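Local coordinates for amino acid amide racemase (Ochrobactrum anthropi, PDB 6GIO), which binds pyridoxal-5'-phosphate and belongs to the class-III aminotransferase family, among the fold-type I PLP-dependent enzymes, at residues C[106-110]-C[292-298]; C[119-124]-C[200-204]; C[328-332]-C[409-414]. The contacts are given in a common frame with arbitrary orientation. Residues are numbered along the deposited sequence.

How the contacts relate
Contacts 1 and 2 each bring an element against the same sheet, through strands 104-109 and 199-204, and both are buried; their centres lie about 17 Å apart, and strand 104-109 of contact 1 runs on into helix 112-127 of contact 2. They also touch, Val292 CG2 packing on Arg121 NH1 at 3.9 Å, and both reach the second subunit. Their chemistry nevertheless differs: contact 1 is polar and water-bridged beside a PLP phosphate, whereas contact 2 has no hydrogen bond between its segments and relies on apolar side chains. Contact 3 lies across the chain's centre, about 39 Å from either by centres. Only partly buried, it pairs two helices through an apolar strip edged by salt bridges.

Contact 1: C[106-110]-C[292-298]. With PLP (pyridoxal-5'-phosphate), chain E.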
loop_
_atom_site.group_PDB
_atom_site.type_symbol
_atom_site.label_atom_id
_atom_site.label_comp_id
_atom_site.label_asym_id
_atom_site.label_seq_id
_atom_site.Cartn_x
_atom_site.Cartn_y
_atom_site.Cartn_z
ATOM N N VAL C 106 -13.140 3.247 11.279
ATOM C CA VAL C 106 -11.745 3.063 10.932
ATOM C C VAL C 106 -11.612 2.312 9.611
ATOM O O VAL C 106 -12.271 1.299 9.378
ATOM C CB VAL C 106 -11.063 2.238 11.993
ATOM C CG1 VAL C 106 -9.554 2.197 11.742
ATOM C CG2 VAL C 106 -11.401 2.837 13.347
ATOM N N TRP C 107 -10.791 2.839 8.736
ATOM C CA TRP C 107 -10.419 2.151 7.518
ATOM C C TRP C 107 -8.983 1.830 7.695
ATOM O O TRP C 107 -8.275 2.618 8.238
ATOM C CB TRP C 107 -10.596 3.113 6.334
ATOM C CG TRP C 107 -10.017 2.723 5.012
ATOM C CD1 TRP C 107 -10.683 2.149 3.992
ATOM C CD2 TRP C 107 -8.668 2.976 4.536
ATOM N NE1 TRP C 107 -9.833 1.982 2.916
ATOM C CE2 TRP C 107 -8.599 2.498 3.218
ATOM C CE3 TRP C 107 -7.512 3.559 5.107
ATOM C CZ2 TRP C 107 -7.432 2.586 2.437
ATOM C CZ3 TRP C 107 -6.319 3.619 4.308
ATOM C CH2 TRP C 107 -6.315 3.124 3.001
ATOM N N PHE C 108 -8.542 0.703 7.167
ATOM C CA PHE C 108 -7.125 0.323 7.170
ATOM C C PHE C 108 -6.481 0.289 5.803
ATOM O O PHE C 108 -7.128 -0.074 4.818
ATOM C CB PHE C 108 -6.984 -1.073 7.762
ATOM C CG PHE C 108 -7.194 -1.118 9.243
ATOM C CD1 PHE C 108 -6.279 -0.508 10.109
ATOM C CD2 PHE C 108 -8.332 -1.736 9.781
ATOM C CE1 PHE C 108 -6.477 -0.519 11.480
ATOM C CE2 PHE C 108 -8.512 -1.787 11.155
ATOM C CZ PHE C 108 -7.603 -1.163 12.010
ATOM N N GLY C 109 -5.177 0.580 5.752
ATOM C CA GLY C 109 -4.434 0.448 4.500
ATOM C C GLY C 109 -3.036 0.009 4.814
ATOM O O GLY C 109 -2.790 -0.549 5.895
ATOM N N HIS C 110 -2.133 0.217 3.869
ATOM C CA HIS C 110 -0.743 -0.237 4.029
ATOM C C HIS C 110 0.260 0.828 4.247
ATOM O O HIS C 110 1.388 0.519 4.635
ATOM C CB HIS C 110 -0.299 -0.936 2.772
ATOM C CG HIS C 110 -1.206 -2.018 2.363
ATOM N ND1 HIS C 110 -1.445 -3.116 3.168
ATOM C CD2 HIS C 110 -1.935 -2.195 1.240
ATOM C CE1 HIS C 110 -2.256 -3.940 2.531
ATOM N NE2 HIS C 110 -2.595 -3.389 1.379
ATOM N N VAL C 292 -13.143 2.394 -1.222
ATOM C CA VAL C 292 -11.683 2.399 -1.196
ATOM C C VAL C 292 -11.186 1.027 -0.749
ATOM O O VAL C 292 -11.029 0.783 0.432
ATOM C CB VAL C 292 -11.121 3.511 -0.287
ATOM C CG1 VAL C 292 -9.633 3.676 -0.545
ATOM C CG2 VAL C 292 -11.811 4.849 -0.549
ATOM N N LEU C 293 -10.918 0.151 -1.719
ATOM C CA LEU C 293 -10.614 -1.248 -1.480
ATOM C C LEU C 293 -9.188 -1.586 -1.805
ATOM O O LEU C 293 -8.672 -1.191 -2.868
ATOM C CB LEU C 293 -11.468 -2.125 -2.375
ATOM C CG LEU C 293 -12.991 -2.115 -2.176
ATOM C CD1 LEU C 293 -13.587 -3.211 -3.056
ATOM C CD2 LEU C 293 -13.376 -2.302 -0.722
ATOM N N GLN C 294 -8.529 -2.299 -0.896
ATOM C CA GLN C 294 -7.256 -2.941 -1.227
ATOM C C GLN C 294 -7.291 -4.308 -0.605
ATOM O O GLN C 294 -7.483 -4.429 0.609
ATOM C CB GLN C 294 -6.075 -2.178 -0.688
ATOM C CG GLN C 294 -5.739 -0.923 -1.453
ATOM C CD GLN C 294 -4.636 -0.171 -0.753
ATOM O OE1 GLN C 294 -4.849 0.373 0.340
ATOM N NE2 GLN C 294 -3.439 -0.184 -1.340
ATOM N N THR C 295 -7.041 -5.324 -1.426
ATOM C CA THR C 295 -7.284 -6.712 -1.025
ATOM C C THR C 295 -6.775 -7.114 0.378
ATOM O O THR C 295 -7.574 -7.629 1.207
ATOM C CB THR C 295 -6.768 -7.686 -2.084
ATOM O OG1 THR C 295 -7.455 -7.428 -3.322
ATOM C CG2 THR C 295 -7.066 -9.128 -1.667
ATOM N N THR C 296 -5.486 -6.893 0.635
ATOM C CA THR C 296 -4.872 -7.343 1.887
ATOM C C THR C 296 -4.847 -6.325 2.999
ATOM O O THR C 296 -4.284 -6.581 4.045
ATOM C CB THR C 296 -3.427 -7.857 1.686
ATOM O OG1 THR C 296 -2.611 -6.784 1.237
ATOM C CG2 THR C 296 -3.409 -8.983 0.686
ATOM N N ALA C 297 -5.427 -5.162 2.785
ATOM C CA ALA C 297 -5.591 -4.197 3.868
ATOM C C ALA C 297 -6.368 -4.813 5.031
ATOM O O ALA C 297 -7.362 -5.536 4.835
ATOM C CB ALA C 297 -6.320 -2.949 3.376
ATOM N N GLY C 298 -5.897 -4.525 6.244
ATOM C CA GLY C 298 -6.549 -4.993 7.452
ATOM C C GLY C 298 -6.321 -6.462 7.665
ATOM O O GLY C 298 -7.096 -7.096 8.358
HETATM N N1 PLP E . -5.073 -5.629 -10.710
HETATM C C2 PLP E . -5.747 -6.814 -10.819
HETATM C C2A PLP E . -5.794 -7.588 -12.117
HETATM C C3 PLP E . -6.461 -7.360 -9.624
HETATM O O3 PLP E . -7.165 -8.518 -9.651
HETATM C C4 PLP E . -6.398 -6.596 -8.357
HETATM C C4A PLP E . -7.077 -7.088 -7.132
HETATM C C5 PLP E . -5.645 -5.311 -8.354
HETATM C C6 PLP E . -5.017 -4.909 -9.543
HETATM C C5A PLP E . -5.597 -4.523 -7.033
HETATM O O4P PLP E . -4.884 -5.178 -5.950
HETATM P P PLP E . -5.082 -4.653 -4.450
HETATM O O1P PLP E . -6.552 -4.991 -4.192
HETATM O O2P PLP E . -4.903 -3.143 -4.442
HETATM O O3P PLP E . -4.083 -5.424 -3.652
HETATM O O HOH W 1 -3.536 -3.137 6.593
HETATM O O HOH W 2 -3.693 -5.219 -0.961
#
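Val106 opens the strand out of reach of 292-298. Trp107 makes a direct hydrogen bond between the segments: NE1 donates to Val292 O at 3.0 Å and 166°, while its CZ2 packs on Val292 CG1 at 3.9 Å. Phe108 meets the loop through its O, 3.3 Å from Ala297 CB, and its CB, 3.9 Å from Gly298 N; the ring leads away. Gly109 must be small, since an ideal CB would stand 2.4 Å from Trp107 CH2; water 1 links Gly109 O to Gly298 N, 2.8 Å from each. His110 CE1 comes within 3.1 Å of Thr296 OG1, beside a type I turn closed by Ala297 N to Gln294 O (3.1 Å). Water 2 joins His110 NE2 (3.2 Å), Thr296 N (2.9 Å) and PLP O3P (2.7 Å). Within the turn, Thr295 N and OG1 donate to PLP O1P at 2.8 and 2.7 Å. Because Gly112 N and Ser113 OG of the second subunit bind the same PLP, the loop completes a cofactor site shared across the dimer, as is characteristic of fold-type I enzymes. Strand 104-109 is outermost in the sheet within this chain, beside 276-281; Trp107 faces helix 112-127 and Phe108 helix 85-97.

Contact 2: C[119-124]-C[200-204]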
loop_
_atom_site.group_PDB
_atom_site.type_symbol
_atom_site.label_atom_id
_atom_site.label_comp_id
_atom_site.label_asym_id
_atom_site.label_seq_id
_atom_site.Cartn_x
_atom_site.Cartn_y
_atom_site.Cartn_z
ATOM N N ALA C 119 -8.242 9.406 2.322
ATOM C CA ALA C 119 -8.810 10.575 2.973
ATOM C C ALA C 119 -9.293 11.539 1.917
ATOM O O ALA C 119 -10.444 11.943 1.975
ATOM C CB ALA C 119 -7.797 11.257 3.912
ATOM N N VAL C 120 -8.448 11.894 0.944
ATOM C CA VAL C 120 -8.890 12.876 -0.058
ATOM C C VAL C 120 -10.078 12.396 -0.898
ATOM O O VAL C 120 -11.041 13.169 -1.137
ATOM C CB VAL C 120 -7.756 13.424 -0.989
ATOM C CG1 VAL C 120 -7.119 12.347 -1.853
ATOM C CG2 VAL C 120 -8.326 14.512 -1.881
ATOM N N ARG C 121 -10.044 11.131 -1.301
ATOM C CA ARG C 121 -11.146 10.568 -2.116
ATOM C C ARG C 121 -12.471 10.607 -1.336
ATOM O O ARG C 121 -13.447 11.058 -1.873
ATOM C CB ARG C 121 -10.829 9.121 -2.485
ATOM C CG ARG C 121 -9.667 8.948 -3.449
ATOM C CD ARG C 121 -9.682 7.587 -4.107
ATOM N NE ARG C 121 -10.956 7.245 -4.684
ATOM C CZ ARG C 121 -11.544 6.070 -4.593
ATOM N NH1 ARG C 121 -10.837 4.982 -4.346
ATOM N NH2 ARG C 121 -12.850 5.998 -4.721
ATOM N N VAL C 122 -12.458 10.231 -0.068
ATOM C CA VAL C 122 -13.716 10.080 0.663
ATOM C C VAL C 122 -14.192 11.399 1.229
ATOM O O VAL C 122 -15.405 11.636 1.388
ATOM C CB VAL C 122 -13.605 8.985 1.761
ATOM C CG1 VAL C 122 -12.740 9.433 2.918
ATOM C CG2 VAL C 122 -14.988 8.545 2.228
ATOM N N LEU C 123 -13.249 12.266 1.562
ATOM C CA LEU C 123 -13.646 13.614 2.049
ATOM C C LEU C 123 -14.375 14.428 0.960
ATOM O O LEU C 123 -15.449 15.018 1.206
ATOM C CB LEU C 123 -12.455 14.369 2.577
ATOM C CG LEU C 123 -11.850 13.929 3.902
ATOM C CD1 LEU C 123 -10.417 14.453 3.980
ATOM C CD2 LEU C 123 -12.668 14.447 5.064
ATOM N N THR C 124 -13.822 14.431 -0.242
ATOM C CA THR C 124 -14.441 15.200 -1.339
ATOM C C THR C 124 -15.805 14.594 -1.675
ATOM O O THR C 124 -16.798 15.325 -1.780
ATOM C CB THR C 124 -13.542 15.257 -2.552
ATOM O OG1 THR C 124 -13.091 13.946 -2.844
ATOM C CG2 THR C 124 -12.338 16.114 -2.261
ATOM N N ALA C 200 -13.582 21.041 1.162
ATOM C CA ALA C 200 -13.890 19.785 1.865
ATOM C C ALA C 200 -13.162 19.700 3.218
ATOM O O ALA C 200 -13.755 19.374 4.258
ATOM C CB ALA C 200 -13.464 18.585 1.015
ATOM N N ALA C 201 -11.858 19.965 3.163
ATOM C CA ALA C 201 -10.962 19.669 4.250
ATOM C C ALA C 201 -9.697 20.491 4.220
ATOM O O ALA C 201 -9.276 20.955 3.155
ATOM C CB ALA C 201 -10.579 18.214 4.154
ATOM N N VAL C 202 -9.061 20.622 5.387
ATOM C CA VAL C 202 -7.712 21.188 5.509
ATOM C C VAL C 202 -6.880 20.077 6.046
ATOM O O VAL C 202 -7.304 19.408 7.005
ATOM C CB VAL C 202 -7.635 22.426 6.464
ATOM C CG1 VAL C 202 -8.352 22.188 7.775
ATOM C CG2 VAL C 202 -6.193 22.864 6.722
ATOM N N PHE C 203 -5.700 19.885 5.431
ATOM C CA PHE C 203 -4.746 18.884 5.880
ATOM C C PHE C 203 -3.598 19.488 6.636
ATOM O O PHE C 203 -2.861 20.349 6.094
ATOM C CB PHE C 203 -4.180 18.116 4.711
ATOM C CG PHE C 203 -5.073 17.013 4.207
ATOM C CD1 PHE C 203 -6.209 17.310 3.479
ATOM C CD2 PHE C 203 -4.727 15.664 4.413
ATOM C CE1 PHE C 203 -7.024 16.287 2.976
ATOM C CE2 PHE C 203 -5.515 14.652 3.918
ATOM C CZ PHE C 203 -6.671 14.953 3.191
ATOM N N ILE C 204 -3.386 18.973 7.842
ATOM C CA ILE C 204 -2.435 19.563 8.815
ATOM C C ILE C 204 -1.428 18.529 9.282
ATOM O O ILE C 204 -1.835 17.503 9.887
ATOM C CB ILE C 204 -3.166 20.055 10.082
ATOM C CG1 ILE C 204 -4.110 21.211 9.782
ATOM C CG2 ILE C 204 -2.174 20.470 11.157
ATOM C CD1 ILE C 204 -5.053 21.527 10.944
#
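This is helix-on-sheet packing within the α/β PLP-binding domain of a fold-type I enzyme: helix 112-127 lies over strand 199-204, an interior strand between 131-135 and 234-238. The short axes approach to 8.1 Å, and their N-to-C directions make 147°, so the helix runs roughly antiparallel to the strand. From Ala201 to Phe203 alternation selects the bumps: Ala201 and Phe203 point at the helix, while Val202 points away and meets Cys228 of helix 220-229, which places helices on both faces of the sheet. Ala200, off the extended conformation, faces the helix too. The Phe203 ring and Leu123 are the two main bumps. The ring meets the helix edge-on, CZ lying 3.9 Å from Ala119 CB and 4.2 Å from Val120 N, in space left open by the small alanine. One turn on, and on the same side of the helix as Ala119, Leu123 projects toward the sheet, its CD1 3.8 Å from Ala201 CB and 3.9 Å from Phe203 CZ. Ile132 of strand 131-135 and Val236 of strand 234-238 flank the Phe203 ring. The ring also meets that of His140, a PLP-pocket residue, planes at about 60°, so this packing extends to the wall of the cofactor site. At the nearest CA pair, Thr124 and Ala200, 5.6 Å apart, the Ala200 methyl fills the gap: its CB sits 4.1 Å from Leu123 O and 4.2 Å from Thr124 CA.

Contact 3: C[328-332]-C[409-414]; sequences IFADR and IDEAAD
Build both segments, IFADR at 328-332 and IDEAAD at 409-414, as α-helix, with phi near -60° and psi near -45°. Set them nearly parallel: signed crossing angle -24°, axes 9.9 Å apart at closest. The register places Phe329 CA 5.8 Å from Ile409 CA and Arg332 CA 6.3 Å from Ala413 CA. Place Phe329 in t (chi1 -170°, chi2 15°), so that CD1 lies 3.8 Å from Ile409 CG2 and CZ 3.8 Å from Ala412 CB. Ile409, chi1 m and chi2 t, fills the groove between the helices, its CG2 also 3.6 Å from Phe329 CA and 4.3 Å from Ile328 CG2.

Three backbone donors are satisfied within the segments: Arg332 N by Ile328 O (3.1 Å), Ala413 N by Ile409 O (3.0 Å) and Asp414 N by Asp410 O (3.1 Å). No hydrogen bond spans the segments; charge pairing does. Arg332, chi1 to chi3 all m, curls so that one guanidinium face covers Ala413 CB, 3.6 Å from NH2. Its edge meets two aspartates one helical turn apart, both chi1 m: NH2 to Asp414 OD1 at 3.4 Å, and NH1 to Asp410 OD1 at a modelled 2.3 Å, a clash that leaves both atoms' places less sure. Outward, Asp331 pairs with Arg334 and Glu411 with Arg35.

This parallel pair, from helices 318-339 and 406-424, belongs to the smaller, C-terminal part of the fold-type I architecture, with Ala412 touching Leu47. Its chemistry implies an interface packed by apolar side chains on its buried side and by charge on its exposed edge, where one cation is probably shared between two carboxylates.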
loop_
_atom_site.group_PDB
_atom_site.type_symbol
_atom_site.label_atom_id
_atom_site.label_comp_id
_atom_site.label_asym_id
_atom_site.label_seq_id
_atom_site.Cartn_x
_atom_site.Cartn_y
_atom_site.Cartn_z
ATOM N N ILE C 328 16.598 14.904 27.022
ATOM C CA ILE C 328 18.045 14.623 27.203
ATOM C C ILE C 328 18.812 14.631 25.868
ATOM O O ILE C 328 19.866 15.277 25.749
ATOM C CB ILE C 328 18.287 13.294 27.966
ATOM C CG1 ILE C 328 17.634 13.356 29.369
ATOM C CG2 ILE C 328 19.776 12.976 28.041
ATOM C CD1 ILE C 328 17.378 11.994 29.987
ATOM N N PHE C 329 18.280 13.932 24.853
ATOM C CA PHE C 329 18.953 13.827 23.542
ATOM C C PHE C 329 19.039 15.208 22.894
ATOM O O PHE C 329 20.099 15.616 22.418
ATOM C CB PHE C 329 18.203 12.846 22.611
ATOM C CG PHE C 329 18.945 12.496 21.329
ATOM C CD1 PHE C 329 20.307 12.761 21.162
ATOM C CD2 PHE C 329 18.279 11.850 20.303
ATOM C CE1 PHE C 329 20.968 12.430 19.992
ATOM C CE2 PHE C 329 18.938 11.497 19.127
ATOM C CZ PHE C 329 20.282 11.791 18.969
ATOM N N ALA C 330 17.920 15.925 22.892
ATOM C CA ALA C 330 17.859 17.253 22.286
ATOM C C ALA C 330 18.895 18.200 22.936
ATOM O O ALA C 330 19.589 18.954 22.248
ATOM C CB ALA C 330 16.430 17.840 22.371
ATOM N N ASP C 331 18.990 18.155 24.260
ATOM C CA ASP C 331 19.913 19.030 24.990
ATOM C C ASP C 331 21.369 18.715 24.707
ATOM O O ASP C 331 22.139 19.650 24.506
ATOM C CB ASP C 331 19.598 19.022 26.486
ATOM C CG ASP C 331 18.311 19.755 26.793
ATOM O OD1 ASP C 331 17.960 20.680 26.001
ATOM O OD2 ASP C 331 17.665 19.431 27.817
ATOM N N ARG C 332 21.727 17.431 24.615
ATOM C CA ARG C 332 23.086 17.037 24.146
ATOM C C ARG C 332 23.380 17.677 22.802
ATOM O O ARG C 332 24.395 18.301 22.606
ATOM C CB ARG C 332 23.260 15.511 24.044
ATOM C CG ARG C 332 23.190 14.777 25.378
ATOM C CD ARG C 332 24.424 14.993 26.272
ATOM N NE ARG C 332 25.671 14.699 25.547
ATOM C CZ ARG C 332 26.266 13.507 25.481
ATOM N NH1 ARG C 332 25.763 12.474 26.133
ATOM N NH2 ARG C 332 27.371 13.339 24.770
ATOM N N ILE C 409 21.770 7.264 23.771
ATOM C CA ILE C 409 21.755 8.719 23.572
ATOM C C ILE C 409 23.166 9.309 23.624
ATOM O O ILE C 409 23.501 10.119 22.763
ATOM C CB ILE C 409 20.799 9.443 24.541
ATOM C CG1 ILE C 409 19.361 9.091 24.189
ATOM C CG2 ILE C 409 20.972 10.957 24.436
ATOM C CD1 ILE C 409 18.332 9.501 25.225
ATOM N N ASP C 410 24.001 8.901 24.600
ATOM C CA ASP C 410 25.414 9.379 24.651
ATOM C C ASP C 410 26.207 8.927 23.444
ATOM O O ASP C 410 27.050 9.659 22.962
ATOM C CB ASP C 410 26.218 8.870 25.888
ATOM C CG ASP C 410 25.696 9.392 27.207
ATOM O OD1 ASP C 410 25.131 10.504 27.235
ATOM O OD2 ASP C 410 25.869 8.677 28.236
ATOM N N GLU C 411 26.003 7.686 23.009
ATOM C CA GLU C 411 26.723 7.160 21.844
ATOM C C GLU C 411 26.336 7.933 20.575
ATOM O O GLU C 411 27.179 8.207 19.686
ATOM C CB GLU C 411 26.407 5.680 21.653
ATOM C CG GLU C 411 27.122 5.069 20.475
ATOM C CD GLU C 411 26.699 3.650 20.175
ATOM O OE1 GLU C 411 25.727 3.148 20.793
ATOM O OE2 GLU C 411 27.351 3.028 19.296
ATOM N N ALA C 412 25.053 8.269 20.496
ATOM C CA ALA C 412 24.533 9.056 19.381
ATOM C C ALA C 412 25.133 10.462 19.297
ATOM O O ALA C 412 25.609 10.913 18.243
ATOM C CB ALA C 412 23.007 9.131 19.485
ATOM N N ALA C 413 25.041 11.181 20.402
ATOM C CA ALA C 413 25.550 12.540 20.498
ATOM C C ALA C 413 27.040 12.581 20.177
ATOM O O ALA C 413 27.539 13.491 19.496
ATOM C CB ALA C 413 25.301 13.052 21.884
ATOM N N ASP C 414 27.763 11.585 20.645
ATOM C CA ASP C 414 29.200 11.534 20.385
ATOM C C ASP C 414 29.502 11.305 18.928
ATOM O O ASP C 414 30.437 11.916 18.358
ATOM C CB ASP C 414 29.849 10.469 21.276
ATOM C CG ASP C 414 30.075 10.957 22.721
ATOM O OD1 ASP C 414 29.976 12.176 23.013
ATOM O OD2 ASP C 414 30.339 10.108 23.582
#